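Local coordinates for putative gdp-fucose protein o-fucosyltransferase 1 (Caenorhabditis elegans, PDB 3ZY2) that belongs to the GT-B class of glycosyltransferase folds, is named a putative protein O-fucosyltransferase, and binds guanosine-5'-diphosphate, at residues A[10-15]-A[40-45]; A[66-71]-A[189-194]; A[94-99]-A[134-139]. All blocks are in the same frame, centred on the assembly; numbering follows the deposited sequence.

Interaction 1 of 3, residues A[10-15]-A[40-45]; sequences YIVFCP and TLVLPN
Val42 N donates to Ile11 O at 2.8 Å, the shorter of two backbone bonds that join strands 10-13 and 40-42; the other runs from Ile11 N to Thr40 O. The bond to Ile11 O is nearly straight, with 168° at the hydrogen, and carbons crowd the same oxygen: Val42 CG2 at 3.4 Å and Leu41 CD1 slightly farther. Tyr10 CA adds a CA-H...O contact to Thr40 O. The strands run parallel at 25° and splay beyond Val42, where a water takes over the pairing: it accepts from Phe13 N (2.9 Å) and donates to Val42 O (2.8 Å). They form the two strands of a right-handed beta-alpha-beta unit whose crossover is helix 20-37, a Rossmann-like element of the GT-B fold; residues lining the guanosine-5'-diphosphate pocket begin at Arg19, shortly after strand 10-13. On one face Tyr10 and Thr40 lie side by side, CD2 and CE2 of the ring against Thr40 CB and CG2, while both polar ends turn to Asp6, OH to its backbone N and OG1 to its carboxylate. Val12 and Val42 also lie side by side, pointing the same way, CG2 of the first against CB of the second, with Met77 and Phe80 of helix 77-88 also on Val42. On the other face, Leu41 CG lies anti to the backbone N (chi1 -178°), and CD1 reaches Ile11 CG2 and, less closely, Phe13 CD1. Phe13 CZ and CE1 meet Pro44 CG and CB where the backbones diverge, CZ to CG 3.7 Å. At the far end Pro15 CG sits 3.2 Å from Asn45 O, a buried carbonyl with no polar partner in the model. Two direct bonds at Ile11 and one water at Phe13 N thus link the strands within apolar packing, which carries on alone at the prolines.

Interaction 2 of 3, residues A[66-71]-A[189-194]; sequences GTVAKY and KYLRWS
Tyr71 CB stands over one face of the Tyr190 ring, 3.8 Å from its centroid, in a CH-pi contact that joins segment 66-71, which carries the end part of a short helix, to segment 189-194. The latter lies in a loop that leads out of the first Rossmann-like sheet of the GT-B fold into helix 195-208. The two tyrosine side chains cross at about a right angle, but their rings meet obliquely, planes 38° apart. Tyr71 CG is anti to the backbone N (chi1 178°), which sets it near Tyr190 CD2; Tyr71 CD1 in turn approaches Tyr190 CE2. Lys70 CB brushes the CD1 and CE1 side of the same ring, and Thr67 O lies at its edge. Next along, Thr67 CG2 presses on Tyr190 O at 3.6 Å. Arg192 crosses Thr67 at about a right angle: its chain bends at chi3 (-63°), and Thr67 OG1 lies over one face of the guanidinium, 3.7 Å from Arg192 CD. No hydrogen bond spans the segments: Val68 N approaches the same Tyr190 O, but at a poor angle. Deeper in, Val68 CG2 meets Leu191 CD2 at 4.0 Å, an apolar pair that continues into helix 20-37, where Val68 touches Leu31 and Leu191 touches Phe27 and Leu28. Two turn bonds, Lys70 N to Thr67 O and Tyr71 N to Val68 O, fix the backbone at Lys70 and Tyr71. Lys35 of helix 20-37 makes a cation-pi contact with the Tyr71 ring, and its NZ hydrogen-bonds to Tyr71 O.

Interaction 3 of 3, residues A[94-99]-A[134-139]; sequences RKAFCW and VGDEYF
Glu137 CB fits over the centre of the Phe97 ring, 3.7 Å from its centroid, the two side chains lying side by side on one face of the paired strands. Beyond it the Glu137 chain bends at chi2 (-79°), and Lys95 CD rests against CG and OE2. Lys95 NZ stays 4.5 Å from Glu137 OE2, beyond a salt bridge; it pairs instead with Asp232 of the second subunit, while Glu137 OE1 forms a salt bridge with Arg237 of that subunit and OE2 bonds to Tyr166. On the other face the sulfur of Cys98, in a disulfide with Cys114, settles at the edge of the Tyr138 ring, 3.6 Å from CD1. Asp136 OD1 rests 3.4 Å from Ala96 CB, while OD2 takes a hydrogen bond from Cys114 N. Strands 95-98 and 135-138 run parallel at the margin of the first Rossmann-like sheet of the GT-B fold, 135-138 outermost within the chain. Bonds such as Glu137 N to Ala96 O (2.8 Å) and Cys98 N to Glu137 O zip the pair together. At the end, Phe139 CG falls between the backbone N and carbonyl carbon (chi1 59°), and the ring folds back across the chain at Cys98: CE2 comes 3.3 Å from Cys98 C, and Trp99 CA covers one face. The Phe139 edge in turn points toward the face of the six-membered ring of Trp99 in an offset edge-to-face pair, with CE1 3.5 Å from Trp99 CE3.

How the interactions relate
Interactions 1 and 3 pair strands of the same six-stranded parallel sheet, in the order 74-75, 40-42, 10-13, 168-171, 95-98, 135-138, so that strand 168-171 separates them; their centres lie about 15 Å apart. Interaction 2 sits beside interaction 1, also about 15 Å between centres, and touches it where Leu43 CD2 packs on Val68 CG1 at 4.0 Å. Along the chain interaction 1 is complete first; 66-71 follows, then both strands of interaction 3, and only later 189-194, close to where the chain passes to the second sheet. The centres of interactions 2 and 3 are about 29 Å apart. Together the contacts run from the subunit-facing edge of this sheet to the link between the two Rossmann-like halves.

Interaction 1 of 3, residues A[10-15]-A[40-45]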
loop_
_atom_site.group_PDB
_atom_site.type_symbol
_atom_site.label_atom_id
_atom_site.label_comp_id
_atom_site.label_asym_id
_atom_site.label_seq_id
_atom_site.Cartn_x
_atom_site.Cartn_y
_atom_site.Cartn_z
ATOM N N TYR A 10 -0.161 -17.844 14.661
ATOM C CA TYR A 10 1.078 -17.620 13.897
ATOM C C TYR A 10 1.018 -16.393 13.009
ATOM O O TYR A 10 -0.058 -15.918 12.630
ATOM C CB TYR A 10 1.388 -18.842 13.011
ATOM C CG TYR A 10 1.624 -20.069 13.834
ATOM C CD1 TYR A 10 0.542 -20.844 14.296
ATOM C CD2 TYR A 10 2.915 -20.448 14.204
ATOM C CE1 TYR A 10 0.755 -21.960 15.086
ATOM C CE2 TYR A 10 3.125 -21.560 14.994
ATOM C CZ TYR A 10 2.045 -22.308 15.429
ATOM O OH TYR A 10 2.302 -23.406 16.208
ATOM N N ILE A 11 2.201 -15.893 12.664
ATOM C CA ILE A 11 2.365 -14.892 11.619
ATOM C C ILE A 11 3.314 -15.465 10.586
ATOM O O ILE A 11 4.362 -15.992 10.954
ATOM C CB ILE A 11 2.955 -13.573 12.176
ATOM C CG1 ILE A 11 1.950 -12.858 13.070
ATOM C CG2 ILE A 11 3.411 -12.632 11.051
ATOM C CD1 ILE A 11 2.622 -11.898 14.044
ATOM N N VAL A 12 2.956 -15.341 9.316
ATOM C CA VAL A 12 3.848 -15.737 8.206
ATOM C C VAL A 12 3.845 -14.605 7.196
ATOM O O VAL A 12 2.816 -13.931 7.011
ATOM C CB VAL A 12 3.443 -17.107 7.571
ATOM C CG1 VAL A 12 2.026 -17.076 6.968
ATOM C CG2 VAL A 12 4.488 -17.552 6.534
ATOM N N PHE A 13 4.995 -14.342 6.585
ATOM C CA PHE A 13 5.095 -13.209 5.656
ATOM C C PHE A 13 6.154 -13.445 4.610
ATOM O O PHE A 13 7.066 -14.279 4.799
ATOM C CB PHE A 13 5.378 -11.882 6.408
ATOM C CG PHE A 13 6.828 -11.704 6.795
ATOM C CD1 PHE A 13 7.373 -12.424 7.854
ATOM C CD2 PHE A 13 7.641 -10.821 6.063
ATOM C CE1 PHE A 13 8.731 -12.277 8.188
ATOM C CE2 PHE A 13 9.011 -10.672 6.387
ATOM C CZ PHE A 13 9.537 -11.399 7.450
ATOM N N CYS A 14 6.022 -12.697 3.518
ATOM C CA CYS A 14 7.043 -12.609 2.482
ATOM C C CYS A 14 7.882 -11.351 2.676
ATOM O O CYS A 14 7.306 -10.251 2.739
ATOM C CB CYS A 14 6.415 -12.542 1.094
ATOM S SG CYS A 14 7.705 -12.486 -0.179
ATOM N N PRO A 15 9.229 -11.498 2.729
ATOM C CA PRO A 15 10.085 -10.319 2.675
ATOM C C PRO A 15 10.192 -9.938 1.206
ATOM O O PRO A 15 11.215 -10.170 0.555
ATOM C CB PRO A 15 11.431 -10.814 3.226
ATOM C CG PRO A 15 11.439 -12.278 3.003
ATOM C CD PRO A 15 10.015 -12.752 2.736
ATOM N N THR A 40 3.518 -16.631 17.397
ATOM C CA THR A 40 4.756 -17.236 16.909
ATOM C C THR A 40 5.017 -16.787 15.476
ATOM O O THR A 40 4.106 -16.804 14.643
ATOM C CB THR A 40 4.677 -18.765 16.966
ATOM O OG1 THR A 40 4.564 -19.167 18.328
ATOM C CG2 THR A 40 5.957 -19.394 16.411
ATOM N N LEU A 41 6.261 -16.368 15.201
ATOM C CA LEU A 41 6.655 -15.952 13.860
ATOM C C LEU A 41 7.223 -17.115 13.078
ATOM O O LEU A 41 8.183 -17.759 13.520
ATOM C CB LEU A 41 7.684 -14.825 13.911
ATOM C CG LEU A 41 8.124 -14.296 12.541
ATOM C CD1 LEU A 41 6.924 -13.685 11.792
ATOM C CD2 LEU A 41 9.269 -13.287 12.704
ATOM N N VAL A 42 6.641 -17.376 11.906
ATOM C CA VAL A 42 7.229 -18.296 10.953
ATOM C C VAL A 42 8.424 -17.595 10.313
ATOM O O VAL A 42 8.289 -16.503 9.758
ATOM C CB VAL A 42 6.231 -18.741 9.848
ATOM C CG1 VAL A 42 6.895 -19.751 8.884
ATOM C CG2 VAL A 42 4.929 -19.318 10.481
ATOM N N LEU A 43 9.598 -18.209 10.432
ATOM C CA LEU A 43 10.808 -17.570 9.928
ATOM C C LEU A 43 10.741 -17.526 8.391
ATOM O O LEU A 43 10.432 -18.532 7.736
ATOM C CB LEU A 43 12.044 -18.309 10.447
ATOM C CG LEU A 43 12.250 -18.203 11.961
ATOM C CD1 LEU A 43 13.205 -19.296 12.449
ATOM C CD2 LEU A 43 12.786 -16.826 12.340
ATOM N N PRO A 44 10.976 -16.343 7.785
ATOM C CA PRO A 44 10.792 -16.209 6.346
ATOM C C PRO A 44 11.869 -16.930 5.554
ATOM O O PRO A 44 12.997 -17.094 6.044
ATOM C CB PRO A 44 10.946 -14.704 6.124
ATOM C CG PRO A 44 11.889 -14.259 7.200
ATOM C CD PRO A 44 11.518 -15.121 8.414
ATOM N N ASN A 45 11.536 -17.369 4.348
ATOM C CA ASN A 45 12.585 -17.635 3.363
ATOM C C ASN A 45 13.077 -16.289 2.882
ATOM O O ASN A 45 12.269 -15.376 2.578
ATOM C CB ASN A 45 12.032 -18.403 2.179
ATOM C CG ASN A 45 11.683 -19.839 2.521
ATOM O OD1 ASN A 45 12.341 -20.495 3.361
ATOM N ND2 ASN A 45 10.660 -20.350 1.850
HETATM O O HOH W 1 7.402 -15.875 7.223
#

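Interaction 2 of 3, residues A[66-71]-A[189-194]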
loop_
_atom_site.group_PDB
_atom_site.type_symbol
_atom_site.label_atom_id
_atom_site.label_comp_id
_atom_site.label_asym_id
_atom_site.label_seq_id
_atom_site.Cartn_x
_atom_site.Cartn_y
_atom_site.Cartn_z
ATOM N N GLY A 66 18.245 -20.920 17.194
ATOM C CA GLY A 66 18.394 -20.798 18.645
ATOM C C GLY A 66 18.567 -19.375 19.140
ATOM O O GLY A 66 17.999 -18.993 20.173
ATOM N N THR A 67 19.311 -18.576 18.388
ATOM C CA THR A 67 19.588 -17.214 18.793
ATOM C C THR A 67 18.387 -16.283 18.598
ATOM O O THR A 67 18.069 -15.498 19.481
ATOM C CB THR A 67 20.843 -16.685 18.098
ATOM O OG1 THR A 67 21.947 -17.558 18.417
ATOM C CG2 THR A 67 21.181 -15.297 18.609
ATOM N N VAL A 68 17.702 -16.401 17.465
ATOM C CA VAL A 68 16.550 -15.546 17.232
ATOM C C VAL A 68 15.406 -15.853 18.208
ATOM O O VAL A 68 14.677 -14.947 18.614
ATOM C CB VAL A 68 16.122 -15.554 15.745
ATOM C CG1 VAL A 68 15.376 -16.833 15.355
ATOM C CG2 VAL A 68 15.260 -14.337 15.451
ATOM N N ALA A 69 15.303 -17.122 18.609
ATOM C CA ALA A 69 14.303 -17.568 19.579
ATOM C C ALA A 69 14.484 -16.900 20.940
ATOM O O ALA A 69 13.550 -16.878 21.750
ATOM C CB ALA A 69 14.348 -19.087 19.718
ATOM N N LYS A 70 15.664 -16.345 21.196
ATOM C CA LYS A 70 15.901 -15.655 22.479
ATOM C C LYS A 70 15.202 -14.298 22.494
ATOM O O LYS A 70 15.007 -13.683 23.560
ATOM C CB LYS A 70 17.392 -15.505 22.744
ATOM C CG LYS A 70 18.146 -16.829 22.751
ATOM C CD LYS A 70 18.295 -17.400 24.133
ATOM C CE LYS A 70 19.437 -18.434 24.172
ATOM N NZ LYS A 70 20.764 -17.888 23.753
ATOM N N TYR A 71 14.787 -13.848 21.314
ATOM C CA TYR A 71 14.027 -12.616 21.222
ATOM C C TYR A 71 12.517 -12.843 21.292
ATOM O O TYR A 71 11.805 -12.151 22.041
ATOM C CB TYR A 71 14.399 -11.813 19.964
ATOM C CG TYR A 71 13.567 -10.565 19.862
ATOM C CD1 TYR A 71 13.738 -9.512 20.781
ATOM C CD2 TYR A 71 12.556 -10.451 18.907
ATOM C CE1 TYR A 71 12.947 -8.382 20.718
ATOM C CE2 TYR A 71 11.761 -9.321 18.842
ATOM C CZ TYR A 71 11.961 -8.293 19.749
ATOM O OH TYR A 71 11.162 -7.174 19.672
ATOM N N LYS A 189 21.023 -8.011 17.214
ATOM C CA LYS A 189 21.750 -8.838 18.206
ATOM C C LYS A 189 21.366 -10.330 18.078
ATOM O O LYS A 189 22.190 -11.236 18.280
ATOM C CB LYS A 189 21.455 -8.318 19.625
ATOM C CG LYS A 189 21.967 -9.202 20.729
ATOM C CD LYS A 189 21.623 -8.600 22.083
ATOM C CE LYS A 189 21.427 -9.679 23.138
ATOM N NZ LYS A 189 22.650 -10.502 23.369
ATOM N N TYR A 190 20.110 -10.561 17.690
ATOM C CA TYR A 190 19.527 -11.896 17.671
ATOM C C TYR A 190 19.606 -12.559 16.317
ATOM O O TYR A 190 19.087 -13.660 16.148
ATOM C CB TYR A 190 18.072 -11.856 18.168
ATOM C CG TYR A 190 17.961 -11.256 19.540
ATOM C CD1 TYR A 190 18.277 -12.007 20.650
ATOM C CD2 TYR A 190 17.575 -9.936 19.708
ATOM C CE1 TYR A 190 18.195 -11.466 21.931
ATOM C CE2 TYR A 190 17.470 -9.384 20.976
ATOM C CZ TYR A 190 17.795 -10.161 22.071
ATOM O OH TYR A 190 17.701 -9.618 23.331
ATOM N N LEU A 191 20.279 -11.908 15.375
ATOM C CA LEU A 191 20.573 -12.545 14.067
ATOM C C LEU A 191 22.050 -12.901 14.043
ATOM O O LEU A 191 22.911 -12.048 13.801
ATOM C CB LEU A 191 20.204 -11.632 12.891
ATOM C CG LEU A 191 18.733 -11.187 12.825
ATOM C CD1 LEU A 191 18.450 -10.448 11.545
ATOM C CD2 LEU A 191 17.721 -12.308 13.003
ATOM N N ARG A 192 22.324 -14.176 14.306
ATOM C CA ARG A 192 23.686 -14.699 14.417
ATOM C C ARG A 192 23.899 -15.623 13.229
ATOM O O ARG A 192 23.106 -16.536 13.014
ATOM C CB ARG A 192 23.823 -15.491 15.715
ATOM C CG ARG A 192 25.207 -16.127 15.874
ATOM C CD ARG A 192 25.390 -16.720 17.245
ATOM N NE ARG A 192 25.321 -15.680 18.280
ATOM C CZ ARG A 192 25.280 -15.915 19.587
ATOM N NH1 ARG A 192 25.310 -17.161 20.059
ATOM N NH2 ARG A 192 25.211 -14.894 20.425
ATOM N N TRP A 193 24.965 -15.400 12.460
ATOM C CA TRP A 193 25.224 -16.231 11.283
ATOM C C TRP A 193 25.278 -17.701 11.623
ATOM O O TRP A 193 25.805 -18.104 12.668
ATOM C CB TRP A 193 26.512 -15.820 10.548
ATOM C CG TRP A 193 26.444 -14.379 10.137
ATOM C CD1 TRP A 193 27.069 -13.324 10.748
ATOM C CD2 TRP A 193 25.647 -13.826 9.084
ATOM N NE1 TRP A 193 26.728 -12.152 10.118
ATOM C CE2 TRP A 193 25.855 -12.427 9.097
ATOM C CE3 TRP A 193 24.778 -14.372 8.123
ATOM C CZ2 TRP A 193 25.215 -11.559 8.188
ATOM C CZ3 TRP A 193 24.153 -13.515 7.211
ATOM C CH2 TRP A 193 24.390 -12.122 7.246
ATOM N N SER A 194 24.759 -18.511 10.701
ATOM C CA SER A 194 24.812 -19.962 10.860
ATOM C C SER A 194 26.254 -20.388 11.101
ATOM O O SER A 194 27.221 -19.694 10.691
ATOM C CB SER A 194 24.264 -20.642 9.608
ATOM O OG SER A 194 25.085 -20.326 8.480
#

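Interaction 3 of 3, residues A[94-99]-A[134-139]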
loop_
_atom_site.group_PDB
_atom_site.type_symbol
_atom_site.label_atom_id
_atom_site.label_comp_id
_atom_site.label_asym_id
_atom_site.label_seq_id
_atom_site.Cartn_x
_atom_site.Cartn_y
_atom_site.Cartn_z
ATOM N N ARG A 94 -6.987 -19.935 4.346
ATOM C CA ARG A 94 -5.795 -19.170 3.973
ATOM C C ARG A 94 -6.196 -17.813 3.403
ATOM O O ARG A 94 -6.416 -17.656 2.194
ATOM C CB ARG A 94 -4.902 -19.973 3.030
ATOM C CG ARG A 94 -4.412 -21.256 3.719
ATOM C CD ARG A 94 -3.449 -22.082 2.917
ATOM N NE ARG A 94 -3.144 -23.298 3.677
ATOM C CZ ARG A 94 -2.435 -24.325 3.221
ATOM N NH1 ARG A 94 -1.945 -24.318 1.986
ATOM N NH2 ARG A 94 -2.221 -25.371 4.009
ATOM N N LYS A 95 -6.292 -16.843 4.312
ATOM C CA LYS A 95 -6.604 -15.457 3.969
ATOM C C LYS A 95 -5.342 -14.599 3.876
ATOM O O LYS A 95 -4.387 -14.776 4.652
ATOM C CB LYS A 95 -7.599 -14.877 4.983
ATOM C CG LYS A 95 -8.984 -15.582 5.006
ATOM C CD LYS A 95 -10.064 -14.610 5.445
ATOM C CE LYS A 95 -11.476 -15.080 5.104
ATOM N NZ LYS A 95 -11.896 -16.239 5.943
ATOM N N ALA A 96 -5.324 -13.699 2.895
ATOM C CA ALA A 96 -4.241 -12.734 2.759
ATOM C C ALA A 96 -4.585 -11.489 3.560
ATOM O O ALA A 96 -5.737 -11.032 3.557
ATOM C CB ALA A 96 -4.038 -12.374 1.309
ATOM N N PHE A 97 -3.580 -10.944 4.231
ATOM C CA PHE A 97 -3.740 -9.752 5.048
ATOM C C PHE A 97 -3.035 -8.599 4.382
ATOM O O PHE A 97 -1.874 -8.716 3.978
ATOM C CB PHE A 97 -3.182 -9.966 6.458
ATOM C CG PHE A 97 -4.072 -10.782 7.342
ATOM C CD1 PHE A 97 -4.332 -12.121 7.040
ATOM C CD2 PHE A 97 -4.688 -10.208 8.461
ATOM C CE1 PHE A 97 -5.160 -12.885 7.847
ATOM C CE2 PHE A 97 -5.516 -10.987 9.283
ATOM C CZ PHE A 97 -5.754 -12.315 8.968
ATOM N N CYS A 98 -3.741 -7.475 4.272
ATOM C CA CYS A 98 -3.137 -6.257 3.752
ATOM C C CYS A 98 -3.788 -5.009 4.360
ATOM O O CYS A 98 -4.781 -5.110 5.076
ATOM C CB CYS A 98 -3.202 -6.240 2.226
ATOM S SG CYS A 98 -4.868 -6.128 1.605
ATOM N N TRP A 99 -3.194 -3.849 4.099
ATOM C CA TRP A 99 -3.627 -2.598 4.730
ATOM C C TRP A 99 -5.076 -2.259 4.386
ATOM O O TRP A 99 -5.906 -1.992 5.265
ATOM C CB TRP A 99 -2.708 -1.447 4.308
ATOM C CG TRP A 99 -2.747 -0.281 5.261
ATOM C CD1 TRP A 99 -3.701 0.700 5.333
ATOM C CD2 TRP A 99 -1.791 0.013 6.289
ATOM N NE1 TRP A 99 -3.391 1.590 6.342
ATOM C CE2 TRP A 99 -2.226 1.187 6.945
ATOM C CE3 TRP A 99 -0.602 -0.599 6.715
ATOM C CZ2 TRP A 99 -1.521 1.752 8.017
ATOM C CZ3 TRP A 99 0.103 -0.030 7.775
ATOM C CH2 TRP A 99 -0.360 1.136 8.410
ATOM N N VAL A 134 -7.597 -17.505 -0.432
ATOM C CA VAL A 134 -9.015 -17.661 -0.806
ATOM C C VAL A 134 -9.908 -16.484 -0.387
ATOM O O VAL A 134 -11.128 -16.516 -0.576
ATOM C CB VAL A 134 -9.595 -18.965 -0.237
ATOM C CG1 VAL A 134 -8.764 -20.174 -0.675
ATOM C CG2 VAL A 134 -9.721 -18.890 1.279
ATOM N N GLY A 135 -9.294 -15.454 0.188
ATOM C CA GLY A 135 -10.022 -14.283 0.697
ATOM C C GLY A 135 -9.054 -13.298 1.320
ATOM O O GLY A 135 -7.872 -13.609 1.489
ATOM N N ASP A 136 -9.571 -12.125 1.678
ATOM C CA ASP A 136 -8.759 -11.034 2.198
ATOM C C ASP A 136 -9.227 -10.543 3.564
ATOM O O ASP A 136 -10.423 -10.605 3.880
ATOM C CB ASP A 136 -8.688 -9.890 1.177
ATOM C CG ASP A 136 -7.831 -10.240 -0.040
ATOM O OD1 ASP A 136 -6.928 -11.104 0.056
ATOM O OD2 ASP A 136 -8.042 -9.628 -1.099
ATOM N N GLU A 137 -8.258 -10.121 4.381
ATOM C CA GLU A 137 -8.506 -9.409 5.642
ATOM C C GLU A 137 -7.713 -8.106 5.652
ATOM O O GLU A 137 -6.557 -8.078 5.238
ATOM C CB GLU A 137 -8.144 -10.261 6.869
ATOM C CG GLU A 137 -9.020 -11.503 7.073
ATOM C CD GLU A 137 -10.388 -11.226 7.714
ATOM O OE1 GLU A 137 -10.583 -10.145 8.325
ATOM O OE2 GLU A 137 -11.266 -12.123 7.628
ATOM N N TYR A 138 -8.347 -7.027 6.102
ATOM C CA TYR A 138 -7.732 -5.695 6.123
ATOM C C TYR A 138 -7.468 -5.237 7.543
ATOM O O TYR A 138 -8.228 -5.577 8.448
ATOM C CB TYR A 138 -8.630 -4.691 5.389
ATOM C CG TYR A 138 -9.038 -5.205 4.034
ATOM C CD1 TYR A 138 -8.106 -5.325 3.005
ATOM C CD2 TYR A 138 -10.349 -5.583 3.779
ATOM C CE1 TYR A 138 -8.473 -5.836 1.763
ATOM C CE2 TYR A 138 -10.730 -6.073 2.540
ATOM C CZ TYR A 138 -9.787 -6.192 1.534
ATOM O OH TYR A 138 -10.192 -6.692 0.312
ATOM N N PHE A 139 -6.377 -4.498 7.743
ATOM C CA PHE A 139 -6.002 -4.036 9.084
ATOM C C PHE A 139 -5.708 -2.534 9.160
ATOM O O PHE A 139 -5.367 -2.015 10.230
ATOM C CB PHE A 139 -4.820 -4.853 9.648
ATOM C CG PHE A 139 -3.579 -4.787 8.808
ATOM C CD1 PHE A 139 -2.704 -3.706 8.910
ATOM C CD2 PHE A 139 -3.271 -5.816 7.915
ATOM C CE1 PHE A 139 -1.550 -3.641 8.123
ATOM C CE2 PHE A 139 -2.116 -5.763 7.125
ATOM C CZ PHE A 139 -1.252 -4.680 7.229
#